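Methyltransferase-like protein 5 (Pyrococcus horikoshii, PDB 1WY7) binds S-adenosyl-L-homocysteine in a class I methyltransferase fold and is probably an S-adenosylmethionine-dependent enzyme that methylates RNA. Local coordinates at residues N20-L25 with D81-D86; K14-K19 with L88-G93; F133-F138 with W163-V168. All blocks are in the same frame, centred on the assembly; numbering follows the deposited sequence.

Interaction 1: N20-L25 with D81-D86; sequences NPKVWL and DKEAVD. With SAH (S-adenosyl-L-homocysteine), chain E.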
loop_
_atom_site.group_PDB
_atom_site.type_symbol
_atom_site.label_atom_id
_atom_site.label_comp_id
_atom_site.label_asym_id
_atom_site.label_seq_id
_atom_site.Cartn_x
_atom_site.Cartn_y
_atom_site.Cartn_z
ATOM N N ASN A 20 -3.596 -15.299 -10.907
ATOM C CA ASN A 20 -4.615 -16.139 -10.284
ATOM C C ASN A 20 -4.701 -15.721 -8.822
ATOM O O ASN A 20 -4.066 -16.312 -7.947
ATOM C CB ASN A 20 -4.254 -17.624 -10.389
ATOM C CG ASN A 20 -5.465 -18.533 -10.200
ATOM O OD1 ASN A 20 -6.492 -18.124 -9.648
ATOM N ND2 ASN A 20 -5.341 -19.780 -10.649
ATOM N N PRO A 21 -5.506 -14.689 -8.543
ATOM C CA PRO A 21 -5.701 -14.146 -7.197
ATOM C C PRO A 21 -5.992 -15.171 -6.113
ATOM O O PRO A 21 -6.906 -15.983 -6.243
ATOM C CB PRO A 21 -6.879 -13.190 -7.371
ATOM C CG PRO A 21 -6.816 -12.804 -8.795
ATOM C CD PRO A 21 -6.468 -14.088 -9.482
ATOM N N LYS A 22 -5.214 -15.110 -5.038
ATOM C CA LYS A 22 -5.406 -15.996 -3.902
ATOM C C LYS A 22 -6.248 -15.176 -2.928
ATOM O O LYS A 22 -5.747 -14.266 -2.266
ATOM C CB LYS A 22 -4.045 -16.374 -3.306
ATOM C CG LYS A 22 -3.160 -17.137 -4.293
ATOM C CD LYS A 22 -1.715 -17.254 -3.823
ATOM C CE LYS A 22 -0.940 -18.268 -4.666
ATOM N NZ LYS A 22 -0.963 -17.938 -6.120
ATOM N N VAL A 23 -7.537 -15.488 -2.852
ATOM C CA VAL A 23 -8.425 -14.722 -1.996
ATOM C C VAL A 23 -8.070 -14.731 -0.519
ATOM O O VAL A 23 -8.279 -13.726 0.164
ATOM C CB VAL A 23 -9.904 -15.147 -2.190
ATOM C CG1 VAL A 23 -10.820 -14.290 -1.308
ATOM C CG2 VAL A 23 -10.300 -14.986 -3.661
ATOM N N TRP A 24 -7.517 -15.836 -0.024
ATOM C CA TRP A 24 -7.157 -15.922 1.390
ATOM C C TRP A 24 -6.014 -14.973 1.734
ATOM O O TRP A 24 -5.688 -14.778 2.904
ATOM C CB TRP A 24 -6.781 -17.360 1.757
ATOM C CG TRP A 24 -5.601 -17.864 1.052
ATOM C CD1 TRP A 24 -4.302 -17.763 1.452
ATOM C CD2 TRP A 24 -5.589 -18.547 -0.199
ATOM N NE1 TRP A 24 -3.476 -18.346 0.522
ATOM C CE2 TRP A 24 -4.242 -18.837 -0.504
ATOM C CE3 TRP A 24 -6.587 -18.944 -1.100
ATOM C CZ2 TRP A 24 -3.865 -19.510 -1.675
ATOM C CZ3 TRP A 24 -6.216 -19.611 -2.262
ATOM C CH2 TRP A 24 -4.864 -19.887 -2.540
ATOM N N LEU A 25 -5.405 -14.395 0.706
ATOM C CA LEU A 25 -4.322 -13.439 0.896
ATOM C C LEU A 25 -4.819 -12.050 0.475
ATOM O O LEU A 25 -4.033 -11.104 0.385
ATOM C CB LEU A 25 -3.104 -13.807 0.042
ATOM C CG LEU A 25 -2.286 -15.054 0.375
ATOM C CD1 LEU A 25 -1.068 -15.105 -0.548
ATOM C CD2 LEU A 25 -1.843 -15.010 1.831
ATOM N N ASP A 81 3.989 -13.653 -2.046
ATOM C CA ASP A 81 3.681 -14.522 -3.167
ATOM C C ASP A 81 4.497 -14.299 -4.444
ATOM O O ASP A 81 4.346 -13.291 -5.131
ATOM C CB ASP A 81 2.184 -14.423 -3.469
ATOM C CG ASP A 81 1.739 -15.392 -4.545
ATOM O OD1 ASP A 81 0.554 -15.348 -4.927
ATOM O OD2 ASP A 81 2.569 -16.203 -5.013
ATOM N N LYS A 82 5.350 -15.271 -4.757
ATOM C CA LYS A 82 6.203 -15.225 -5.943
ATOM C C LYS A 82 5.421 -14.957 -7.230
ATOM O O LYS A 82 5.876 -14.205 -8.098
ATOM C CB LYS A 82 6.966 -16.547 -6.081
ATOM C CG LYS A 82 7.680 -16.753 -7.421
ATOM C CD LYS A 82 8.639 -15.610 -7.755
ATOM C CE LYS A 82 9.607 -15.998 -8.886
ATOM N NZ LYS A 82 8.916 -16.552 -10.092
ATOM N N GLU A 83 4.257 -15.581 -7.358
ATOM C CA GLU A 83 3.425 -15.400 -8.546
ATOM C C GLU A 83 2.983 -13.954 -8.744
ATOM O O GLU A 83 2.730 -13.519 -9.867
ATOM C CB GLU A 83 2.204 -16.303 -8.465
ATOM C CG GLU A 83 2.523 -17.765 -8.684
ATOM C CD GLU A 83 1.375 -18.658 -8.271
ATOM O OE1 GLU A 83 1.214 -18.890 -7.047
ATOM O OE2 GLU A 83 0.629 -19.112 -9.168
ATOM N N ALA A 84 2.884 -13.217 -7.644
ATOM C CA ALA A 84 2.506 -11.816 -7.707
ATOM C C ALA A 84 3.742 -11.032 -8.137
ATOM O O ALA A 84 3.648 -10.076 -8.903
ATOM C CB ALA A 84 2.012 -11.339 -6.332
ATOM N N VAL A 85 4.903 -11.454 -7.646
ATOM C CA VAL A 85 6.158 -10.798 -7.985
ATOM C C VAL A 85 6.428 -10.871 -9.488
ATOM O O VAL A 85 6.997 -9.942 -10.055
ATOM C CB VAL A 85 7.326 -11.431 -7.187
ATOM C CG1 VAL A 85 8.665 -10.795 -7.584
ATOM C CG2 VAL A 85 7.077 -11.233 -5.702
ATOM N N ASP A 86 6.013 -11.962 -10.135
ATOM C CA ASP A 86 6.220 -12.086 -11.581
ATOM C C ASP A 86 5.551 -10.912 -12.299
ATOM O O ASP A 86 6.130 -10.317 -13.206
ATOM C CB ASP A 86 5.644 -13.398 -12.124
ATOM C CG ASP A 86 6.319 -14.627 -11.545
ATOM O OD1 ASP A 86 7.563 -14.628 -11.407
ATOM O OD2 ASP A 86 5.596 -15.601 -11.236
HETATM N N SAH E . -1.996 -5.147 -5.998
HETATM C CA SAH E . -2.022 -4.279 -4.803
HETATM C CB SAH E . -1.750 -5.174 -3.583
HETATM C CG SAH E . -3.080 -5.643 -3.114
HETATM S SD SAH E . -3.316 -6.781 -1.735
HETATM C C SAH E . -1.018 -3.182 -5.038
HETATM O O SAH E . -0.671 -2.934 -6.234
HETATM O OXT SAH E . -0.607 -2.611 -3.973
HETATM C "C5'" SAH E . -1.796 -6.793 -0.809
HETATM C "C4'" SAH E . -0.819 -7.968 -0.972
HETATM O "O4'" SAH E . -0.456 -8.469 0.339
HETATM C "C3'" SAH E . -1.363 -9.224 -1.656
HETATM O "O3'" SAH E . -0.796 -9.163 -2.980
HETATM C "C2'" SAH E . -0.765 -10.420 -0.896
HETATM O "O2'" SAH E . -0.169 -11.502 -1.575
HETATM C "C1'" SAH E . 0.136 -9.732 0.144
HETATM N N9 SAH E . 0.210 -10.416 1.427
HETATM C C8 SAH E . -0.768 -11.061 2.163
HETATM N N7 SAH E . -0.340 -11.553 3.299
HETATM C C5 SAH E . 1.009 -11.216 3.326
HETATM C C6 SAH E . 2.051 -11.430 4.270
HETATM N N6 SAH E . 1.839 -12.083 5.434
HETATM N N1 SAH E . 3.318 -10.967 4.005
HETATM C C2 SAH E . 3.525 -10.305 2.842
HETATM N N3 SAH E . 2.622 -10.035 1.870
HETATM C C4 SAH E . 1.365 -10.518 2.175
#

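Interaction 2: K14-K19 with L88-G93; sequences KLKGFK and LIENLG. With SAH (S-adenosyl-L-homocysteine), chain E.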
loop_
_atom_site.group_PDB
_atom_site.type_symbol
_atom_site.label_atom_id
_atom_site.label_comp_id
_atom_site.label_asym_id
_atom_site.label_seq_id
_atom_site.Cartn_x
_atom_site.Cartn_y
_atom_site.Cartn_z
ATOM N N LYS A 14 -3.655 0.892 -16.038
ATOM C CA LYS A 14 -3.140 0.178 -17.199
ATOM C C LYS A 14 -2.183 -0.962 -16.870
ATOM O O LYS A 14 -1.825 -1.743 -17.751
ATOM C CB LYS A 14 -2.460 1.158 -18.149
ATOM C CG LYS A 14 -3.441 2.111 -18.804
ATOM C CD LYS A 14 -2.732 3.160 -19.629
ATOM C CE LYS A 14 -3.744 4.039 -20.345
ATOM N NZ LYS A 14 -3.061 5.070 -21.173
ATOM N N LEU A 15 -1.775 -1.064 -15.608
ATOM C CA LEU A 15 -0.869 -2.129 -15.174
ATOM C C LEU A 15 -1.576 -3.480 -15.153
ATOM O O LEU A 15 -2.790 -3.554 -14.975
ATOM C CB LEU A 15 -0.324 -1.841 -13.768
ATOM C CG LEU A 15 0.591 -0.626 -13.563
ATOM C CD1 LEU A 15 1.072 -0.578 -12.110
ATOM C CD2 LEU A 15 1.786 -0.725 -14.496
ATOM N N LYS A 16 -0.805 -4.549 -15.323
ATOM C CA LYS A 16 -1.352 -5.903 -15.304
ATOM C C LYS A 16 -1.779 -6.301 -13.893
ATOM O O LYS A 16 -1.147 -5.896 -12.923
ATOM C CB LYS A 16 -0.304 -6.888 -15.830
ATOM C CG LYS A 16 -0.019 -6.738 -17.319
ATOM C CD LYS A 16 0.481 -5.336 -17.656
ATOM C CE LYS A 16 0.358 -5.012 -19.151
ATOM N NZ LYS A 16 1.275 -5.815 -20.011
ATOM N N GLY A 17 -2.853 -7.087 -13.787
ATOM C CA GLY A 17 -3.341 -7.533 -12.490
ATOM C C GLY A 17 -2.819 -8.912 -12.120
ATOM O O GLY A 17 -1.955 -9.457 -12.811
ATOM N N PHE A 18 -3.331 -9.475 -11.026
ATOM C CA PHE A 18 -2.913 -10.803 -10.564
ATOM C C PHE A 18 -3.284 -11.909 -11.548
ATOM O O PHE A 18 -4.386 -11.925 -12.081
ATOM C CB PHE A 18 -3.562 -11.142 -9.220
ATOM C CG PHE A 18 -3.055 -10.331 -8.063
ATOM C CD1 PHE A 18 -3.672 -9.136 -7.708
ATOM C CD2 PHE A 18 -1.969 -10.775 -7.312
ATOM C CE1 PHE A 18 -3.217 -8.396 -6.617
ATOM C CE2 PHE A 18 -1.503 -10.043 -6.220
ATOM C CZ PHE A 18 -2.129 -8.851 -5.871
ATOM N N LYS A 19 -2.361 -12.835 -11.767
ATOM C CA LYS A 19 -2.562 -13.975 -12.665
ATOM C C LYS A 19 -3.708 -14.864 -12.157
ATOM O O LYS A 19 -4.660 -15.164 -12.887
ATOM C CB LYS A 19 -1.273 -14.805 -12.723
ATOM C CG LYS A 19 -0.953 -15.581 -11.416
ATOM C CD LYS A 19 -0.871 -14.672 -10.168
ATOM C CE LYS A 19 -1.165 -15.464 -8.885
ATOM N NZ LYS A 19 -1.079 -14.644 -7.627
ATOM N N LEU A 88 4.631 -8.089 -10.799
ATOM C CA LEU A 88 5.278 -6.901 -10.243
ATOM C C LEU A 88 6.491 -6.501 -11.083
ATOM O O LEU A 88 6.617 -5.345 -11.493
ATOM C CB LEU A 88 5.698 -7.189 -8.793
ATOM C CG LEU A 88 6.435 -6.234 -7.837
ATOM C CD1 LEU A 88 7.740 -5.750 -8.441
ATOM C CD2 LEU A 88 5.557 -5.085 -7.486
ATOM N N ILE A 89 7.376 -7.458 -11.339
ATOM C CA ILE A 89 8.587 -7.194 -12.109
ATOM C C ILE A 89 8.283 -6.665 -13.501
ATOM O O ILE A 89 8.942 -5.751 -13.987
ATOM C CB ILE A 89 9.441 -8.461 -12.247
ATOM C CG1 ILE A 89 9.680 -9.072 -10.867
ATOM C CG2 ILE A 89 10.757 -8.132 -12.926
ATOM C CD1 ILE A 89 10.252 -8.128 -9.868
ATOM N N GLU A 90 7.277 -7.244 -14.144
ATOM C CA GLU A 90 6.930 -6.792 -15.475
ATOM C C GLU A 90 6.333 -5.389 -15.423
ATOM O O GLU A 90 6.664 -4.541 -16.254
ATOM C CB GLU A 90 5.950 -7.758 -16.144
ATOM C CG GLU A 90 5.899 -7.563 -17.651
ATOM C CD GLU A 90 4.834 -8.396 -18.320
ATOM O OE1 GLU A 90 4.757 -9.603 -18.012
ATOM O OE2 GLU A 90 4.081 -7.848 -19.161
ATOM N N ASN A 91 5.468 -5.136 -14.446
ATOM C CA ASN A 91 4.855 -3.820 -14.328
ATOM C C ASN A 91 5.874 -2.701 -14.087
ATOM O O ASN A 91 5.723 -1.604 -14.625
ATOM C CB ASN A 91 3.804 -3.819 -13.212
ATOM C CG ASN A 91 2.485 -4.427 -13.652
ATOM O OD1 ASN A 91 2.116 -4.341 -14.816
ATOM N ND2 ASN A 91 1.758 -5.020 -12.716
ATOM N N LEU A 92 6.904 -2.976 -13.288
ATOM C CA LEU A 92 7.932 -1.972 -12.984
ATOM C C LEU A 92 9.118 -2.020 -13.952
ATOM O O LEU A 92 10.181 -1.456 -13.674
ATOM C CB LEU A 92 8.469 -2.154 -11.562
ATOM C CG LEU A 92 7.516 -2.104 -10.363
ATOM C CD1 LEU A 92 8.335 -1.865 -9.091
ATOM C CD2 LEU A 92 6.511 -1.003 -10.529
ATOM N N GLY A 93 8.928 -2.702 -15.079
ATOM C CA GLY A 93 9.984 -2.823 -16.070
ATOM C C GLY A 93 10.696 -1.537 -16.461
ATOM O O GLY A 93 11.897 -1.545 -16.654
HETATM N N SAH E . -1.996 -5.147 -5.998
HETATM C CA SAH E . -2.022 -4.279 -4.803
HETATM C CB SAH E . -1.750 -5.174 -3.583
HETATM C CG SAH E . -3.080 -5.643 -3.114
HETATM S SD SAH E . -3.316 -6.781 -1.735
HETATM C C SAH E . -1.018 -3.182 -5.038
HETATM O O SAH E . -0.671 -2.934 -6.234
HETATM O OXT SAH E . -0.607 -2.611 -3.973
HETATM C "C5'" SAH E . -1.796 -6.793 -0.809
HETATM C "C4'" SAH E . -0.819 -7.968 -0.972
HETATM O "O4'" SAH E . -0.456 -8.469 0.339
HETATM C "C3'" SAH E . -1.363 -9.224 -1.656
HETATM O "O3'" SAH E . -0.796 -9.163 -2.980
HETATM C "C2'" SAH E . -0.765 -10.420 -0.896
HETATM O "O2'" SAH E . -0.169 -11.502 -1.575
HETATM C "C1'" SAH E . 0.136 -9.732 0.144
HETATM N N9 SAH E . 0.210 -10.416 1.427
HETATM C C8 SAH E . -0.768 -11.061 2.163
HETATM N N7 SAH E . -0.340 -11.553 3.299
HETATM C C5 SAH E . 1.009 -11.216 3.326
HETATM C C6 SAH E . 2.051 -11.430 4.270
HETATM N N6 SAH E . 1.839 -12.083 5.434
HETATM N N1 SAH E . 3.318 -10.967 4.005
HETATM C C2 SAH E . 3.525 -10.305 2.842
HETATM N N3 SAH E . 2.622 -10.035 1.870
HETATM C C4 SAH E . 1.365 -10.518 2.175
#

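Interaction 3: F133-F138 with W163-V168; sequences FLLKAF and WEHGFV. With SAH (S-adenosyl-L-homocysteine), chain E.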
loop_
_atom_site.group_PDB
_atom_site.type_symbol
_atom_site.label_atom_id
_atom_site.label_comp_id
_atom_site.label_asym_id
_atom_site.label_seq_id
_atom_site.Cartn_x
_atom_site.Cartn_y
_atom_site.Cartn_z
ATOM N N PHE A 133 1.347 -6.044 9.343
ATOM C CA PHE A 133 1.740 -4.955 8.444
ATOM C C PHE A 133 1.915 -3.619 9.186
ATOM O O PHE A 133 2.903 -2.917 8.980
ATOM C CB PHE A 133 0.717 -4.799 7.307
ATOM C CG PHE A 133 0.779 -5.896 6.278
ATOM C CD1 PHE A 133 0.192 -7.142 6.514
ATOM C CD2 PHE A 133 1.457 -5.694 5.082
ATOM C CE1 PHE A 133 0.287 -8.172 5.561
ATOM C CE2 PHE A 133 1.558 -6.711 4.126
ATOM C CZ PHE A 133 0.976 -7.947 4.362
ATOM N N LEU A 134 0.962 -3.276 10.050
ATOM C CA LEU A 134 1.051 -2.036 10.815
ATOM C C LEU A 134 2.253 -2.097 11.751
ATOM O O LEU A 134 3.012 -1.133 11.840
ATOM C CB LEU A 134 -0.234 -1.797 11.604
ATOM C CG LEU A 134 -1.424 -1.437 10.717
ATOM C CD1 LEU A 134 -2.724 -1.628 11.473
ATOM C CD2 LEU A 134 -1.261 -0.000 10.237
ATOM N N LEU A 135 2.435 -3.232 12.435
ATOM C CA LEU A 135 3.585 -3.392 13.334
ATOM C C LEU A 135 4.899 -3.190 12.587
ATOM O O LEU A 135 5.759 -2.457 13.040
ATOM C CB LEU A 135 3.599 -4.785 13.993
ATOM C CG LEU A 135 2.971 -4.890 15.386
ATOM C CD1 LEU A 135 3.048 -6.343 15.883
ATOM C CD2 LEU A 135 3.703 -3.953 16.342
ATOM N N LYS A 136 5.058 -3.865 11.453
ATOM C CA LYS A 136 6.279 -3.736 10.662
ATOM C C LYS A 136 6.470 -2.301 10.157
ATOM O O LYS A 136 7.560 -1.744 10.249
ATOM C CB LYS A 136 6.237 -4.706 9.483
ATOM C CG LYS A 136 7.449 -4.651 8.578
ATOM C CD LYS A 136 8.730 -4.928 9.349
ATOM C CE LYS A 136 8.677 -6.284 10.051
ATOM N NZ LYS A 136 9.890 -6.465 10.878
ATOM N N ALA A 137 5.411 -1.709 9.617
ATOM C CA ALA A 137 5.485 -0.335 9.113
ATOM C C ALA A 137 5.957 0.608 10.220
ATOM O O ALA A 137 6.851 1.421 10.017
ATOM C CB ALA A 137 4.099 0.125 8.579
ATOM N N PHE A 138 5.358 0.496 11.398
ATOM C CA PHE A 138 5.749 1.353 12.517
ATOM C C PHE A 138 7.195 1.115 12.945
ATOM O O PHE A 138 7.891 2.029 13.385
ATOM C CB PHE A 138 4.805 1.119 13.689
ATOM C CG PHE A 138 3.402 1.557 13.416
ATOM C CD1 PHE A 138 2.332 0.927 14.032
ATOM C CD2 PHE A 138 3.150 2.596 12.521
ATOM C CE1 PHE A 138 1.033 1.314 13.763
ATOM C CE2 PHE A 138 1.855 2.994 12.246
ATOM C CZ PHE A 138 0.791 2.351 12.867
ATOM N N TRP A 163 -1.430 4.530 18.271
ATOM C CA TRP A 163 -1.035 5.290 19.447
ATOM C C TRP A 163 -0.148 4.462 20.372
ATOM O O TRP A 163 0.898 4.925 20.827
ATOM C CB TRP A 163 -2.260 5.758 20.224
ATOM C CG TRP A 163 -1.890 6.655 21.351
ATOM C CD1 TRP A 163 -2.098 6.433 22.680
ATOM C CD2 TRP A 163 -1.204 7.908 21.253
ATOM N NE1 TRP A 163 -1.582 7.470 23.418
ATOM C CE2 TRP A 163 -1.027 8.391 22.569
ATOM C CE3 TRP A 163 -0.720 8.672 20.182
ATOM C CZ2 TRP A 163 -0.387 9.604 22.845
ATOM C CZ3 TRP A 163 -0.082 9.880 20.458
ATOM C CH2 TRP A 163 0.077 10.332 21.781
ATOM N N GLU A 164 -0.572 3.234 20.643
ATOM C CA GLU A 164 0.192 2.358 21.512
ATOM C C GLU A 164 1.575 2.112 20.952
ATOM O O GLU A 164 2.475 1.716 21.679
ATOM C CB GLU A 164 -0.520 1.034 21.672
ATOM C CG GLU A 164 -1.907 1.194 22.193
ATOM C CD GLU A 164 -2.579 -0.134 22.415
ATOM O OE1 GLU A 164 -3.794 -0.119 22.683
ATOM O OE2 GLU A 164 -1.891 -1.180 22.326
ATOM N N HIS A 165 1.751 2.348 19.656
ATOM C CA HIS A 165 3.056 2.135 19.046
ATOM C C HIS A 165 3.788 3.429 18.732
ATOM O O HIS A 165 4.709 3.448 17.916
ATOM C CB HIS A 165 2.914 1.265 17.799
ATOM C CG HIS A 165 2.577 -0.158 18.108
ATOM N ND1 HIS A 165 3.520 -1.068 18.542
ATOM C CD2 HIS A 165 1.391 -0.815 18.122
ATOM C CE1 HIS A 165 2.929 -2.218 18.808
ATOM N NE2 HIS A 165 1.640 -2.094 18.563
ATOM N N GLY A 166 3.374 4.506 19.395
ATOM C CA GLY A 166 4.018 5.794 19.213
ATOM C C GLY A 166 3.750 6.559 17.928
ATOM O O GLY A 166 4.574 7.386 17.521
ATOM N N PHE A 167 2.615 6.299 17.287
ATOM C CA PHE A 167 2.262 6.997 16.046
ATOM C C PHE A 167 0.909 7.690 16.138
ATOM O O PHE A 167 -0.000 7.233 16.832
ATOM C CB PHE A 167 2.241 6.020 14.853
ATOM C CG PHE A 167 3.610 5.663 14.331
ATOM C CD1 PHE A 167 4.471 4.854 15.075
ATOM C CD2 PHE A 167 4.051 6.164 13.109
ATOM C CE1 PHE A 167 5.751 4.558 14.610
ATOM C CE2 PHE A 167 5.328 5.875 12.636
ATOM C CZ PHE A 167 6.181 5.072 13.386
ATOM N N VAL A 168 0.783 8.800 15.429
ATOM C CA VAL A 168 -0.463 9.547 15.395
ATOM C C VAL A 168 -0.929 9.734 13.962
ATOM O O VAL A 168 -0.116 9.894 13.049
ATOM C CB VAL A 168 -0.313 10.937 16.013
ATOM C CG1 VAL A 168 -0.495 10.853 17.499
ATOM C CG2 VAL A 168 1.045 11.509 15.664
HETATM N N SAH E . -1.996 -5.147 -5.998
HETATM C CA SAH E . -2.022 -4.279 -4.803
HETATM C CB SAH E . -1.750 -5.174 -3.583
HETATM C CG SAH E . -3.080 -5.643 -3.114
HETATM S SD SAH E . -3.316 -6.781 -1.735
HETATM C C SAH E . -1.018 -3.182 -5.038
HETATM O O SAH E . -0.671 -2.934 -6.234
HETATM O OXT SAH E . -0.607 -2.611 -3.973
HETATM C "C5'" SAH E . -1.796 -6.793 -0.809
HETATM C "C4'" SAH E . -0.819 -7.968 -0.972
HETATM O "O4'" SAH E . -0.456 -8.469 0.339
HETATM C "C3'" SAH E . -1.363 -9.224 -1.656
HETATM O "O3'" SAH E . -0.796 -9.163 -2.980
HETATM C "C2'" SAH E . -0.765 -10.420 -0.896
HETATM O "O2'" SAH E . -0.169 -11.502 -1.575
HETATM C "C1'" SAH E . 0.136 -9.732 0.144
HETATM N N9 SAH E . 0.210 -10.416 1.427
HETATM C C8 SAH E . -0.768 -11.061 2.163
HETATM N N7 SAH E . -0.340 -11.553 3.299
HETATM C C5 SAH E . 1.009 -11.216 3.326
HETATM C C6 SAH E . 2.051 -11.430 4.270
HETATM N N6 SAH E . 1.839 -12.083 5.434
HETATM N N1 SAH E . 3.318 -10.967 4.005
HETATM C C2 SAH E . 3.525 -10.305 2.842
HETATM N N3 SAH E . 2.622 -10.035 1.870
HETATM C C4 SAH E . 1.365 -10.518 2.175
#

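Interaction 1: N20-L25 with D81-D86
L25 and D81 mark the closest backbone approach, with their CA atoms still 9.0 Å apart, so the loop of 20-25 and the start of helix 82-91 are joined through side chains. K22 does most of the spanning. Its aliphatic part begins over one face of the W24 ring, where CB sits offset toward the rim, and runs out almost extended until a bend at the last torsion (chi4 57°) turns the ammonium group between two carboxylates. E83, whose side chain crosses that of K22 at roughly a right angle, takes the stronger link: K22 NZ lies 2.6 Å from E83 OE1 and reaches it from above the carboxylate plane. D81 meets the lysine from the opposite direction, and the bond from K22 NZ to D81 OD1, at 3.2 Å, is weak. Together the three residues form a salt-bridge network.

In this Rossmann-like fold D81 closes the turn between strand 74-79 and the helix that follows it, and it is the N-cap of that helix. With CG anti to the backbone N (chi1 -175°), D81 OD2 accepts from E83 N at 3.0 Å, again from above the plane, while D81 O receives both A84 N and V85 N. One carboxylate oxygen thus serves the cap and the other faces the loop, where OD1 also accepts from Q27 NE2. Q27 and E79, which bonds D81 N, both bind S-adenosyl-L-homocysteine, so the cap adjoins the ligand site directly. L25 supplies the apolar part of the contact: its CD1 is 4.4 Å from D81 CB, its CD2 lies 4.0 Å from the adenine N7 of the ligand, and its carbonyl O rests 3.6 Å from the ribose C2'.

Interaction 2: K14-K19 with L88-G93
N91 holds its CG beside the backbone N and anti to the carbonyl carbon (chi1 -80°), which carries the amide from the end of helix 82-91 to the backbone of K16. The helix is the one that follows the second strand of the Rossmann-like methyltransferase sheet, and the loop of 14-19 lies across its last turn. There the side-chain amide of N91 takes the part that the N-H and C=O of one residue play in a hydrogen-bonded antiparallel pair, gripping both the N-H and the C=O of K16. K16 N donates to N91 OD1 over 3.0 Å (angle 153°), and N91 ND2 returns a bond of 3.0 Å to K16 O that is nearly straight (162°) and lies in the amide plane. Because ND2 also donates to T60 O, in the loop leading to helix 62-69, the amide is fixed against flipping and ties three parts of the chain together. Carbon atoms close round the acceptor: L15 CD2 sits 3.6 Å from N91 OD1, and K16 CD lies 3.4 Å from the same oxygen. Beyond it the K16 chain, bent at chi2 and chi4, brings NZ within 3.6 Å of E90 OE2, a long salt bridge between two solvent-exposed side chains. Two residues after K16 the loop reaches the ligand, where F18 sets its ring edge to the ribose, CZ lying 3.2 Å from O3' of S-adenosyl-L-homocysteine.

Interaction 3: F133-F138 with W163-V168
F138 and F167 make the tight half of this contact, an offset stack of two buried rings, whereas L135 and H165 form a looser margin toward solvent. The stacked centroids are 4.5 Å apart and the planes are inclined by 26°. F138 CD2 stands over the centre of the F167 ring, 3.6 Å from F167 CG, and the F167 CB in turn lies over a face of F138. The two side chains slide past each other in opposite directions, which carries the far end of F167 back over the partner's backbone, with CZ 3.5 Å from F138 O. F200 meets the F138 ring edge to face, extending the aromatic cluster into strand 191-202. A Schellman motif leads the chain into this contact: G166, at phi 74°, is the C-prime residue that ends helix 152-164, with G166 N bonded to W163 O at 2.9 Å and F167 N to S162 O. The chain then enters strand 167-179, the edge strand of the methyltransferase sheet, with F167 directed at helix 131-140. With an alanine at F167, the F138 ring would probably lose its stacking partner and be freer to turn beside the gap left behind. On the loose side, H165 CB touches F138 CD1 at 3.8 Å and the imidazole also meets the F161 ring. L135, on the exposed margin, approaches that imidazole through CD2, though the modelled spacing there is doubtful.

From the N terminus, the loop after helix 6-13 supplies residues 14-19 to interaction 2 and then 20-25 to interaction 1. Both close on helix 82-91, but in reverse order: 20-25 meets its start and 14-19 its end, so interaction 1 is enclosed within the longer loop of interaction 2. K19 and F18 bridge the two by touching E83 and A84. Interaction 3 opens only after both have closed, crossing neither, and joins helix 131-140 to the start of the edge strand 167-179. It lies about 29 Å, centre to centre, from interaction 2, yet all three segment pairs touch S-adenosyl-L-homocysteine, F133 reaching the adenine from the helix of interaction 3.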